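Local coordinates for putative aminooxidase (Propionibacterium acnes, PDB 2BA9), which isomerises polyunsaturated fatty acids, producing conjugated linoleic acid probably from linoleic acid, and carries a bound flavin-adenine dinucleotide, at residues Tyr184-Phe187 and Val188-Met191; Ser263-Asp267 and Asp268-Tyr272; Arg331-Pro334 and Asp335-Asp338; Glu377-Ala381 and Gly382-Lys386; Phe405-Phe408 and Asp409-Cys412. All coordinates share one frame; numbering follows the deposited sequence.

Interaction 1. Residues Tyr184-Phe187 and Val188-Met191; sequences YLDF and VTMM
D186 meets T189 as the N-cap residue of helix 187-195, which starts almost directly after helix 178-184 has ended. Its carboxylate accepts from the backbone at T189 N, 3.1 Å from D186 OD1, and this donor stands above the carboxylate plane. A short acidic side chain suits the place: with CG lying between its own backbone N and carbonyl carbon (chi1 59°), OD1 is folded back over the first helical turn. T189 OG1 comes to 2.4 Å from the same OD1, a separation so short that its exact value is doubtful. One water donates to both T189 OG1, at 3.1 Å, and D186 OD2, at 3.3 Å; the water thus bridges the cap residue and the threonine. The first helical backbone bond is M190 N to D186 O, 2.9 Å.

On the apolar side, L185 lays CD2 against M190 CA at 3.9 Å, while M190 continues into a patch formed by L160, W161 and P164. Y184, whose hydroxyl is bonded to P164 O, turns its ring obliquely to T189 CG2. F187 and M191 form a Met-aromatic contact one turn apart. The methionine chain bends at chi2 and chi3, which curls CE over one face of the phenyl ring, and the sulfur lies obliquely, SD being 4.5 Å from the ring centroid. In the same contact F187 CE2 touches M191 CG at 3.6 Å.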
# COMPACT_ATOMS: atom_id res chain seq x y z
N TYR A 184 -9.01 -0.24 -4.23
CA TYR A 184 -8.61 -1.22 -3.22
C TYR A 184 -9.83 -1.98 -2.69
O TYR A 184 -10.03 -3.17 -2.99
CB TYR A 184 -7.84 -0.51 -2.09
CG TYR A 184 -7.75 -1.22 -0.75
CD1 TYR A 184 -7.70 -2.61 -0.66
CD2 TYR A 184 -7.69 -0.49 0.44
CE1 TYR A 184 -7.63 -3.24 0.56
CE2 TYR A 184 -7.60 -1.11 1.66
CZ TYR A 184 -7.56 -2.49 1.72
OH TYR A 184 -7.48 -3.13 2.93
N LEU A 185 -10.66 -1.29 -1.93
CA LEU A 185 -11.89 -1.90 -1.40
C LEU A 185 -13.01 -1.77 -2.42
O LEU A 185 -13.98 -1.03 -2.21
CB LEU A 185 -12.27 -1.30 -0.06
CG LEU A 185 -11.36 -1.66 1.13
CD1 LEU A 185 -11.64 -0.72 2.29
CD2 LEU A 185 -11.54 -3.10 1.56
N ASP A 186 -12.87 -2.48 -3.52
CA ASP A 186 -13.99 -2.62 -4.44
C ASP A 186 -14.99 -3.53 -3.76
O ASP A 186 -14.70 -4.12 -2.70
CB ASP A 186 -13.56 -3.12 -5.84
CG ASP A 186 -12.87 -4.47 -5.83
OD1 ASP A 186 -12.64 -5.07 -4.77
OD2 ASP A 186 -12.52 -4.92 -6.94
N PHE A 187 -16.20 -3.62 -4.30
CA PHE A 187 -17.25 -4.28 -3.53
C PHE A 187 -16.87 -5.72 -3.16
O PHE A 187 -17.14 -6.17 -2.06
CB PHE A 187 -18.59 -4.23 -4.26
CG PHE A 187 -19.75 -4.58 -3.38
CD1 PHE A 187 -20.35 -3.62 -2.58
CD2 PHE A 187 -20.22 -5.89 -3.33
CE1 PHE A 187 -21.41 -3.95 -1.75
CE2 PHE A 187 -21.28 -6.22 -2.53
CZ PHE A 187 -21.87 -5.26 -1.72
N VAL A 188 -16.22 -6.44 -4.07
CA VAL A 188 -15.84 -7.83 -3.80
C VAL A 188 -14.78 -7.94 -2.72
O VAL A 188 -14.80 -8.87 -1.90
CB VAL A 188 -15.34 -8.52 -5.08
CG1 VAL A 188 -14.83 -9.92 -4.76
CG2 VAL A 188 -16.47 -8.58 -6.09
N THR A 189 -13.84 -7.00 -2.71
CA THR A 189 -12.76 -7.00 -1.73
C THR A 189 -13.32 -6.65 -0.36
O THR A 189 -13.02 -7.34 0.62
CB THR A 189 -11.64 -6.04 -2.15
OG1 THR A 189 -11.16 -6.43 -3.44
CG2 THR A 189 -10.49 -6.05 -1.16
N MET A 190 -14.14 -5.60 -0.29
CA MET A 190 -14.81 -5.23 0.95
C MET A 190 -15.53 -6.43 1.55
O MET A 190 -15.36 -6.74 2.72
CB MET A 190 -15.80 -4.08 0.71
CG MET A 190 -16.49 -3.56 1.97
SD MET A 190 -15.41 -2.65 3.07
CE MET A 190 -14.84 -3.96 4.16
N MET A 191 -16.29 -7.14 0.72
CA MET A 191 -17.00 -8.34 1.19
C MET A 191 -16.06 -9.42 1.73
O MET A 191 -16.34 -10.03 2.78
CB MET A 191 -17.89 -8.89 0.08
CG MET A 191 -19.04 -7.97 -0.30
SD MET A 191 -20.08 -7.47 1.08
CE MET A 191 -19.35 -5.88 1.49
O HOH W 1 -10.24 -7.18 -6.34

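Interaction 2. Residues Ser263-Asp267 and Asp268-Tyr272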
# COMPACT_ATOMS: atom_id res chain seq x y z
N SER A 263 17.46 13.78 -10.22
CA SER A 263 17.26 13.63 -11.64
C SER A 263 17.26 14.99 -12.30
O SER A 263 17.14 16.01 -11.63
CB SER A 263 15.93 12.93 -11.92
OG SER A 263 14.85 13.74 -11.50
N ASP A 264 17.41 14.97 -13.63
CA ASP A 264 17.17 16.15 -14.48
C ASP A 264 15.66 16.27 -14.75
O ASP A 264 15.22 16.30 -15.90
CB ASP A 264 17.94 16.02 -15.81
CG ASP A 264 17.60 14.75 -16.58
OD1 ASP A 264 16.88 13.89 -16.05
OD2 ASP A 264 18.06 14.59 -17.73
N ALA A 265 14.88 16.30 -13.68
CA ALA A 265 13.42 16.36 -13.78
C ALA A 265 13.00 17.55 -14.64
O ALA A 265 13.53 18.66 -14.50
CB ALA A 265 12.80 16.46 -12.40
N ASP A 266 12.05 17.33 -15.54
CA ASP A 266 11.56 18.43 -16.35
C ASP A 266 10.46 19.22 -15.63
O ASP A 266 10.06 18.90 -14.50
CB ASP A 266 11.16 17.96 -17.76
CG ASP A 266 9.92 17.10 -17.80
OD1 ASP A 266 9.08 17.16 -16.89
OD2 ASP A 266 9.78 16.38 -18.80
N ASP A 267 10.00 20.28 -16.29
CA ASP A 267 9.03 21.23 -15.71
C ASP A 267 7.78 20.52 -15.18
O ASP A 267 7.25 20.89 -14.13
CB ASP A 267 8.62 22.28 -16.77
CG ASP A 267 9.65 23.37 -16.95
OD1 ASP A 267 10.43 23.61 -16.01
OD2 ASP A 267 9.68 24.03 -18.03
N ASP A 268 7.33 19.51 -15.92
CA ASP A 268 6.12 18.77 -15.60
C ASP A 268 6.33 17.81 -14.43
O ASP A 268 5.46 17.64 -13.58
CB ASP A 268 5.62 18.00 -16.82
CG ASP A 268 4.96 18.90 -17.85
OD1 ASP A 268 4.51 20.01 -17.50
OD2 ASP A 268 4.89 18.50 -19.02
N GLU A 269 7.50 17.18 -14.41
CA GLU A 269 7.85 16.28 -13.34
C GLU A 269 7.90 17.06 -12.03
O GLU A 269 7.20 16.69 -11.08
CB GLU A 269 9.15 15.55 -13.65
CG GLU A 269 8.99 14.51 -14.75
CD GLU A 269 10.28 13.80 -15.11
OE1 GLU A 269 11.34 14.46 -15.17
OE2 GLU A 269 10.22 12.57 -15.36
N ARG A 270 8.68 18.13 -11.98
CA ARG A 270 8.70 19.01 -10.79
C ARG A 270 7.29 19.44 -10.39
O ARG A 270 6.86 19.19 -9.27
CB ARG A 270 9.58 20.25 -11.01
CG ARG A 270 11.00 20.08 -10.49
CD ARG A 270 11.89 21.21 -10.93
NE ARG A 270 12.24 21.10 -12.35
CZ ARG A 270 11.89 21.96 -13.31
NH1 ARG A 270 11.15 23.04 -13.06
NH2 ARG A 270 12.29 21.72 -14.55
N GLU A 271 6.58 20.06 -11.32
CA GLU A 271 5.23 20.61 -11.05
C GLU A 271 4.24 19.59 -10.52
O GLU A 271 3.51 19.86 -9.57
CB GLU A 271 4.63 21.24 -12.31
CG GLU A 271 3.37 22.04 -12.02
CD GLU A 271 2.66 22.51 -13.26
OE1 GLU A 271 3.24 22.37 -14.37
OE2 GLU A 271 1.51 22.99 -13.13
N TYR A 272 4.20 18.42 -11.16
CA TYR A 272 3.21 17.40 -10.80
C TYR A 272 3.67 16.47 -9.69
O TYR A 272 2.89 16.17 -8.78
CB TYR A 272 2.73 16.64 -12.05
CG TYR A 272 1.74 17.50 -12.81
CD1 TYR A 272 2.17 18.57 -13.58
CD2 TYR A 272 0.37 17.30 -12.67
CE1 TYR A 272 1.26 19.40 -14.24
CE2 TYR A 272 -0.54 18.11 -13.31
CZ TYR A 272 -0.10 19.16 -14.10
OH TYR A 272 -1.00 19.97 -14.74
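D266 and E269 hold each other reciprocally at the start of helix 267-273, and this is the tightly packed part of the contact. D266 OD1 accepts from E269 N at 2.9 Å, approached nearly end-on to its C-O bond, and more weakly from D268 N at 3.1 Å. In return E269 OE1 takes D266 N at 3.0 Å on its anti side. The glutamate reaches that amide because its chain runs extended beyond CG, whereas the aspartate folds back with chi1 70°. The two side chains cross at about a right angle, their carboxylate planes 47° apart, and bring like charges to 3.9 Å between D266 OD1 and E269 OE1; salt bridges from R231 to E269 and from R393 to D266 would be expected to ease this. A265 offers a methyl small enough to lie beside E269 OE1, 3.7 Å from A265 CB, and Y398 holds the other oxygen of E269.

The opposite character appears at D267 and R270, both exposed. Their side chains run alongside each other, and R270 grips D267 OD1 with two nitrogens, NH2 at 3.0 Å and NH1 at 3.1 Å. The guanidinium stands almost perpendicular to the carboxylate, at 83°, and its face lies over D266 O. R270 NH2 also bonds A265 O weakly. A long arginine curling back to a short aspartate suits this solvent-facing flank, while buried E269 and D266 make the classic capping box of a helix N terminus.

Interaction 3. Residues Arg331-Pro334 and Asp335-Asp338; sequences RNHP and DYAD
H333 and Y336 stand at the two ends of a type I beta turn, in the loop between strand 325-330 and helix 341-355. The turn bond runs from Y336 N to H333 O at 3.2 Å, with the donor above the carbonyl plane instead of on a lone pair. P334 suits the second position, where its ring fixes phi near the value a type I turn needs.

The remaining amide of the turn is satisfied by a side chain: D335 N donates to H333 ND1 at 3.0 Å (N-H...N 164°). The imidazole gets there with CG anti to the backbone N, chi1 -178°, which lays the ring beside D335. ND1 is thus an acceptor, consistent with a proton on NE2, which is hydrogen-bonded to D174 OD1. The Y336 ring directs an edge at the histidine face in an offset edge-to-face pair, planes 72° apart, while P334 CD packs over a face of the imidazole.

A water fills the mouth of the loop. It accepts from H333 N at 2.9 Å and sits near D338 OD1 at 2.8 Å and Y336 O at 2.6 Å, though it has more acceptors around it than protons to give. Farther back, N332 uses both ends of its amide, OD1 on Q280 N and ND2 on Q279 OE1, and D338 OD2 takes Q280 NE2. Where the two arms of the loop approach again, D338 CA makes a CA-H...O contact 3.4 Å from R331 O.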
# COMPACT_ATOMS: atom_id res chain seq x y z
N ARG A 331 0.44 9.33 11.76
CA ARG A 331 1.08 10.54 12.27
C ARG A 331 0.66 11.83 11.56
O ARG A 331 1.04 12.91 12.00
CB ARG A 331 2.61 10.40 12.21
CG ARG A 331 3.12 9.34 13.19
CD ARG A 331 4.62 9.16 13.18
NE ARG A 331 5.35 10.41 13.02
CZ ARG A 331 6.66 10.51 12.89
NH1 ARG A 331 7.43 9.43 12.96
NH2 ARG A 331 7.22 11.71 12.73
N ASN A 332 -0.12 11.72 10.49
CA ASN A 332 -0.46 12.90 9.69
C ASN A 332 -1.92 12.93 9.24
O ASN A 332 -2.57 11.89 9.13
CB ASN A 332 0.45 12.97 8.47
CG ASN A 332 0.11 11.89 7.46
OD1 ASN A 332 0.32 10.70 7.71
ND2 ASN A 332 -0.48 12.29 6.34
N HIS A 333 -2.40 14.14 8.96
CA HIS A 333 -3.72 14.38 8.38
C HIS A 333 -3.67 15.84 7.85
O HIS A 333 -3.01 16.70 8.46
CB HIS A 333 -4.79 14.19 9.47
CG HIS A 333 -6.20 14.36 9.00
ND1 HIS A 333 -6.79 15.59 8.82
CD2 HIS A 333 -7.16 13.44 8.72
CE1 HIS A 333 -8.04 15.43 8.43
NE2 HIS A 333 -8.29 14.13 8.37
N PRO A 334 -4.36 16.11 6.73
CA PRO A 334 -4.33 17.50 6.20
C PRO A 334 -4.77 18.61 7.17
O PRO A 334 -4.30 19.73 7.05
CB PRO A 334 -5.30 17.43 5.01
CG PRO A 334 -5.32 16.00 4.61
CD PRO A 334 -5.16 15.22 5.88
N ASP A 335 -5.67 18.30 8.09
CA ASP A 335 -6.24 19.29 9.00
C ASP A 335 -5.42 19.53 10.29
O ASP A 335 -5.75 20.43 11.09
CB ASP A 335 -7.68 18.91 9.33
CG ASP A 335 -8.61 19.08 8.14
OD1 ASP A 335 -8.14 19.56 7.09
OD2 ASP A 335 -9.81 18.71 8.24
N TYR A 336 -4.35 18.74 10.46
CA TYR A 336 -3.51 18.78 11.66
C TYR A 336 -2.00 18.83 11.37
O TYR A 336 -1.53 18.39 10.32
CB TYR A 336 -3.77 17.54 12.52
CG TYR A 336 -5.20 17.41 13.01
CD1 TYR A 336 -5.56 17.89 14.27
CD2 TYR A 336 -6.17 16.82 12.22
CE1 TYR A 336 -6.85 17.78 14.74
CE2 TYR A 336 -7.49 16.70 12.68
CZ TYR A 336 -7.83 17.18 13.94
OH TYR A 336 -9.12 17.07 14.40
N ALA A 337 -1.26 19.35 12.33
CA ALA A 337 0.21 19.29 12.30
C ALA A 337 0.63 17.85 12.56
O ALA A 337 -0.09 17.11 13.25
CB ALA A 337 0.79 20.21 13.31
N ASP A 338 1.77 17.44 12.00
CA ASP A 338 2.23 16.06 12.17
C ASP A 338 2.40 15.76 13.65
O ASP A 338 2.82 16.62 14.42
CB ASP A 338 3.59 15.81 11.49
CG ASP A 338 3.52 15.91 9.98
OD1 ASP A 338 2.41 15.93 9.42
OD2 ASP A 338 4.61 15.96 9.36
O HOH W 2 -0.37 16.23 9.42

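Interaction 4. Residues Glu377-Ala381 and Gly382-Lys386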
# COMPACT_ATOMS: atom_id res chain seq x y z
N GLU A 377 -8.78 17.86 -5.14
CA GLU A 377 -8.61 18.98 -6.08
C GLU A 377 -7.61 18.68 -7.21
O GLU A 377 -7.87 18.92 -8.40
CB GLU A 377 -8.12 20.22 -5.32
CG GLU A 377 -7.79 21.40 -6.21
CD GLU A 377 -7.27 22.60 -5.44
OE1 GLU A 377 -7.90 23.67 -5.54
OE2 GLU A 377 -6.24 22.45 -4.73
N ASP A 378 -6.44 18.19 -6.82
CA ASP A 378 -5.40 17.83 -7.77
C ASP A 378 -5.88 16.65 -8.65
O ASP A 378 -5.68 16.66 -9.85
CB ASP A 378 -4.08 17.53 -7.03
CG ASP A 378 -3.42 18.79 -6.46
OD1 ASP A 378 -3.77 19.92 -6.87
OD2 ASP A 378 -2.52 18.66 -5.60
N TYR A 379 -6.56 15.69 -8.06
CA TYR A 379 -7.15 14.59 -8.84
C TYR A 379 -8.12 15.16 -9.90
O TYR A 379 -8.03 14.82 -11.08
CB TYR A 379 -7.82 13.55 -7.91
CG TYR A 379 -8.02 12.18 -8.55
CD1 TYR A 379 -7.33 11.05 -8.06
CD2 TYR A 379 -8.89 12.01 -9.62
CE1 TYR A 379 -7.52 9.79 -8.65
CE2 TYR A 379 -9.07 10.76 -10.21
CZ TYR A 379 -8.40 9.66 -9.74
OH TYR A 379 -8.62 8.46 -10.37
N LYS A 380 -9.01 16.07 -9.46
CA LYS A 380 -10.04 16.69 -10.28
C LYS A 380 -9.41 17.53 -11.38
O LYS A 380 -9.93 17.59 -12.49
CB LYS A 380 -10.95 17.62 -9.45
CG LYS A 380 -12.07 16.94 -8.66
CD LYS A 380 -12.89 17.97 -7.91
CE LYS A 380 -13.69 17.37 -6.76
NZ LYS A 380 -14.44 18.48 -6.06
N ALA A 381 -8.29 18.18 -11.05
CA ALA A 381 -7.59 19.06 -11.97
C ALA A 381 -6.90 18.28 -13.10
O ALA A 381 -6.37 18.88 -14.03
CB ALA A 381 -6.57 19.93 -11.22
N GLY A 382 -6.90 16.95 -12.99
CA GLY A 382 -6.45 16.06 -14.06
C GLY A 382 -5.12 15.37 -13.84
O GLY A 382 -4.56 14.81 -14.78
N TRP A 383 -4.63 15.36 -12.59
CA TRP A 383 -3.28 14.85 -12.27
C TRP A 383 -2.85 13.65 -13.11
O TRP A 383 -1.81 13.70 -13.73
CB TRP A 383 -3.15 14.50 -10.78
CG TRP A 383 -1.72 14.48 -10.28
CD1 TRP A 383 -1.02 15.53 -9.73
CD2 TRP A 383 -0.83 13.36 -10.28
NE1 TRP A 383 0.25 15.12 -9.39
CE2 TRP A 383 0.40 13.80 -9.73
CE3 TRP A 383 -0.94 12.03 -10.71
CZ2 TRP A 383 1.49 12.96 -9.59
CZ3 TRP A 383 0.16 11.19 -10.56
CH2 TRP A 383 1.35 11.66 -10.01
N TYR A 384 -3.68 12.61 -13.16
CA TYR A 384 -3.33 11.33 -13.82
C TYR A 384 -3.49 11.37 -15.35
O TYR A 384 -2.88 10.57 -16.06
CB TYR A 384 -4.15 10.17 -13.23
CG TYR A 384 -3.76 9.79 -11.82
CD1 TYR A 384 -2.76 8.86 -11.58
CD2 TYR A 384 -4.41 10.36 -10.72
CE1 TYR A 384 -2.40 8.51 -10.31
CE2 TYR A 384 -4.04 10.00 -9.41
CZ TYR A 384 -3.03 9.07 -9.22
OH TYR A 384 -2.63 8.70 -7.95
N GLU A 385 -4.31 12.28 -15.86
CA GLU A 385 -4.37 12.52 -17.30
C GLU A 385 -3.01 13.05 -17.72
O GLU A 385 -2.44 12.61 -18.72
CB GLU A 385 -5.49 13.51 -17.66
CG GLU A 385 -6.89 12.93 -17.48
CD GLU A 385 -7.97 13.81 -18.06
OE1 GLU A 385 -7.99 13.97 -19.29
OE2 GLU A 385 -8.82 14.33 -17.29
N LYS A 386 -2.47 13.99 -16.94
CA LYS A 386 -1.14 14.52 -17.20
C LYS A 386 -0.07 13.43 -17.05
O LYS A 386 0.67 13.16 -17.99
CB LYS A 386 -0.84 15.69 -16.27
CG LYS A 386 0.53 16.31 -16.48
CD LYS A 386 0.64 17.08 -17.81
CE LYS A 386 1.74 18.14 -17.76
NZ LYS A 386 1.66 19.19 -18.83
O HOH W 3 -6.51 12.86 -12.45
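G382 and W383 turn their amides back on the last turn of helix 376-380, giving the two backbone bonds of a Schellman motif. W383 N reaches D378 O at 3.2 Å, and G382 N reaches Y379 O at 3.1 Å from above the carbonyl plane. G382 has a positive phi, 108°; glycine fits because it has no beta carbon to press against A381 O. The same residue is the N-cap of the next helix, so one glycine serves both the Schellman turn and the start of that helix.

A water between the two helices donates to Y379 O at 2.8 Å and accepts from Y384 N at 2.9 Å, which joins a carbonyl near one helix end to an amide in the opening turn of the other.

The apolar part is aromatic. Y384 brings its CD2/CE2 side over a face of the Y379 ring, CE2 lying 3.6 Å from Y379 CE1, and the two planes meet obliquely at 50°. Y379 swings out to this position with CG anti to its backbone N (chi1 -160°). W383 packs CE3 over the centre of the Y384 ring, and its CB lies 3.5 Å from D378 O. Tyrosines suit a place that is buried yet polar at its far end: Y379 OH is bonded to H133, whose ring also stacks on Y384, and Y384 OH to Y180 and I402.

The two short helices come after strand 359-373, and W383 reaches across to Y272 near the end of helix 267-273.

Interaction 5. Residues Phe405-Phe408 and Asp409-Cys412; sequences FGNF and DEVC. With NA (sodium ion), chain B; FAD (flavin-adenine dinucleotide), chain D.
The N terminus of helix 408-423 points at the flavin, and N407 is its N-cap. N407 OD1 accepts from E410 N at 2.8 Å, with the donor tilted from the amide carbonyl plane. An unusual chi1 of 95° swings the asparagine amide across the helix end, where its CG packs against E410 CG. V411 N then bonds N407 O at 3.2 Å to complete the first turn.

The residue after the cap supplies the hydrogen bond to the cofactor. F408 N donates to FAD O2 at 3.0 Å (N-H...O 158°), and the phenyl ring spreads beside the same group, so that O2 lies over one of its faces, toward the rim. F408 CG sits between backbone N and carbonyl carbon, which keeps the ring close to the isoalloxazine. The helix end probably adds a partial positive charge near O2. V411, small and branched, packs CG1 against F405 O at 3.3 Å and approaches FAD O2P at 3.6 Å.

On the other flank E410 leaves the flavin behind. A bend at chi2 (-66°) turns its carboxylate aside, and OE2 binds a sodium ion at 2.3 Å, together with three waters and K183 O. OE1 is held by N131. A further water, accepting from N407 ND2 at 2.9 Å and donating to E410 OE2, ties the cap to the metal ligand. A helix N terminus with its amide on the flavin O2 is typical of the cofactor site of FAD-dependent amine oxidoreductases and their relatives.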
# COMPACT_ATOMS: atom_id res chain seq x y z
N PHE A 405 -2.34 2.12 -6.42
CA PHE A 405 -2.77 2.26 -5.04
C PHE A 405 -1.70 1.64 -4.17
O PHE A 405 -0.94 0.79 -4.63
CB PHE A 405 -4.11 1.56 -4.82
CG PHE A 405 -4.61 1.66 -3.43
CD1 PHE A 405 -5.18 2.84 -2.96
CD2 PHE A 405 -4.49 0.58 -2.56
CE1 PHE A 405 -5.62 2.94 -1.65
CE2 PHE A 405 -4.92 0.68 -1.25
CZ PHE A 405 -5.50 1.85 -0.80
N GLY A 406 -1.64 2.07 -2.91
CA GLY A 406 -0.68 1.56 -1.95
C GLY A 406 -0.96 0.16 -1.43
O GLY A 406 -0.96 -0.04 -0.23
N ASN A 407 -1.21 -0.81 -2.32
CA ASN A 407 -1.22 -2.24 -1.94
C ASN A 407 -0.46 -3.10 -2.93
O ASN A 407 -0.18 -2.65 -4.05
CB ASN A 407 -2.63 -2.75 -1.54
CG ASN A 407 -3.44 -3.45 -2.67
OD1 ASN A 407 -2.92 -4.06 -3.61
ND2 ASN A 407 -4.76 -3.41 -2.51
N PHE A 408 -0.04 -4.29 -2.50
CA PHE A 408 0.96 -5.04 -3.28
C PHE A 408 0.36 -5.78 -4.48
O PHE A 408 1.06 -6.04 -5.45
CB PHE A 408 1.89 -5.91 -2.41
CG PHE A 408 1.20 -6.98 -1.59
CD1 PHE A 408 0.83 -8.20 -2.16
CD2 PHE A 408 1.03 -6.82 -0.22
CE1 PHE A 408 0.25 -9.21 -1.39
CE2 PHE A 408 0.43 -7.82 0.55
CZ PHE A 408 0.04 -9.01 -0.05
N ASP A 409 -0.93 -6.07 -4.46
CA ASP A 409 -1.55 -6.61 -5.67
C ASP A 409 -1.73 -5.51 -6.70
O ASP A 409 -1.51 -5.72 -7.89
CB ASP A 409 -2.89 -7.28 -5.38
CG ASP A 409 -3.47 -7.93 -6.61
OD1 ASP A 409 -2.94 -8.99 -7.05
OD2 ASP A 409 -4.45 -7.37 -7.16
N GLU A 410 -2.11 -4.32 -6.25
CA GLU A 410 -2.41 -3.22 -7.16
C GLU A 410 -1.17 -2.79 -7.91
O GLU A 410 -1.23 -2.59 -9.13
CB GLU A 410 -3.04 -2.03 -6.42
CG GLU A 410 -4.48 -2.28 -5.93
CD GLU A 410 -5.50 -2.45 -7.07
OE1 GLU A 410 -5.47 -1.69 -8.05
OE2 GLU A 410 -6.36 -3.36 -6.96
N VAL A 411 -0.05 -2.67 -7.20
CA VAL A 411 1.20 -2.26 -7.83
C VAL A 411 1.75 -3.33 -8.79
O VAL A 411 2.26 -2.99 -9.85
CB VAL A 411 2.30 -1.84 -6.81
CG1 VAL A 411 1.77 -0.76 -5.83
CG2 VAL A 411 2.85 -3.03 -6.07
N CYS A 412 1.66 -4.60 -8.40
CA CYS A 412 2.14 -5.69 -9.25
C CYS A 412 1.28 -5.78 -10.52
O CYS A 412 1.81 -5.91 -11.62
CB CYS A 412 2.13 -7.02 -8.50
SG CYS A 412 3.33 -7.12 -7.14
NA NA B . -8.62 -3.63 -7.48
PA FAD D . 7.61 -0.38 -1.76
O1A FAD D . 7.01 -1.62 -1.17
O2A FAD D . 7.74 0.82 -0.84
O5B FAD D . 9.09 -0.73 -2.26
C5B FAD D . 9.82 0.30 -2.90
C4B FAD D . 11.26 -0.12 -3.08
O4B FAD D . 11.95 0.91 -3.76
C3B FAD D . 11.96 -0.38 -1.74
O3B FAD D . 12.55 -1.65 -1.75
C2B FAD D . 12.95 0.75 -1.64
O2B FAD D . 14.09 0.43 -0.84
C1B FAD D . 13.19 1.09 -3.12
N9A FAD D . 13.71 2.46 -3.26
C8A FAD D . 13.15 3.62 -2.77
N7A FAD D . 13.96 4.67 -3.10
C5A FAD D . 15.02 4.19 -3.80
C6A FAD D . 16.16 4.80 -4.37
N6A FAD D . 16.15 6.15 -4.61
N1A FAD D . 17.06 4.00 -5.07
C2A FAD D . 16.90 2.63 -5.15
N3A FAD D . 15.78 2.04 -4.58
C4A FAD D . 14.87 2.79 -3.90
N1 FAD D . -0.53 -4.23 1.01
C2 FAD D . -1.54 -5.12 0.75
O2 FAD D . -1.75 -5.49 -0.41
N3 FAD D . -2.34 -5.57 1.78
C4 FAD D . -2.11 -5.16 3.07
O4 FAD D . -2.83 -5.60 3.98
C4X FAD D . -1.07 -4.26 3.34
N5 FAD D . -0.82 -3.80 4.63
C5X FAD D . 0.30 -3.05 4.92
C6 FAD D . 0.60 -2.72 6.24
C7 FAD D . 1.76 -1.99 6.53
C7M FAD D . 2.06 -1.67 7.97
C8 FAD D . 2.60 -1.58 5.50
C8M FAD D . 3.84 -0.80 5.75
C9 FAD D . 2.28 -1.91 4.18
C9A FAD D . 1.13 -2.64 3.88
N10 FAD D . 0.78 -2.96 2.55
C10 FAD D . -0.27 -3.82 2.30
C1' FAD D . 1.28 -2.14 1.41
C2' FAD D . 2.34 -2.89 0.60
O2' FAD D . 3.34 -3.46 1.43
C3' FAD D . 2.94 -1.89 -0.38
O3' FAD D . 1.88 -1.24 -1.10
C4' FAD D . 3.90 -2.58 -1.34
O4' FAD D . 5.08 -3.00 -0.67
C5' FAD D . 4.20 -1.63 -2.49
O5' FAD D . 5.30 -2.10 -3.22
P FAD D . 6.18 -1.06 -4.10
O1P FAD D . 7.35 -1.78 -4.75
O2P FAD D . 5.28 -0.43 -5.10
O3P FAD D . 6.78 0.02 -3.07
O HOH W 4 -5.99 -4.76 -4.71
O HOH W 5 -7.99 -2.04 -9.17
O HOH W 6 -9.19 -4.47 -5.37
O HOH W 7 -10.69 -3.40 -7.87

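How the interactions relate
From the N terminus, the five contacts follow in series, each closing a short local loop before the next opens; none nests within or crosses another. Interaction 1 joins helix 178-184 to helix 187-195, interaction 2 starts helix 267-273, interaction 3 turns the chain from strand 325-330 toward helix 341-355, interaction 4 links helices 376-380 and 383-389, and interaction 5 begins the C-terminal helix. Two pairs touch. Y184 of interaction 1 packs on F405 and N407 of interaction 5, bringing the junction of helices 178-184 and 187-195 up against the flavin pocket. Y272 of interaction 2 probably accepts a hydrogen bond from W383 of interaction 4. Interaction 3 lies apart, its nearest neighbour atoms about 11 Å away in interaction 4.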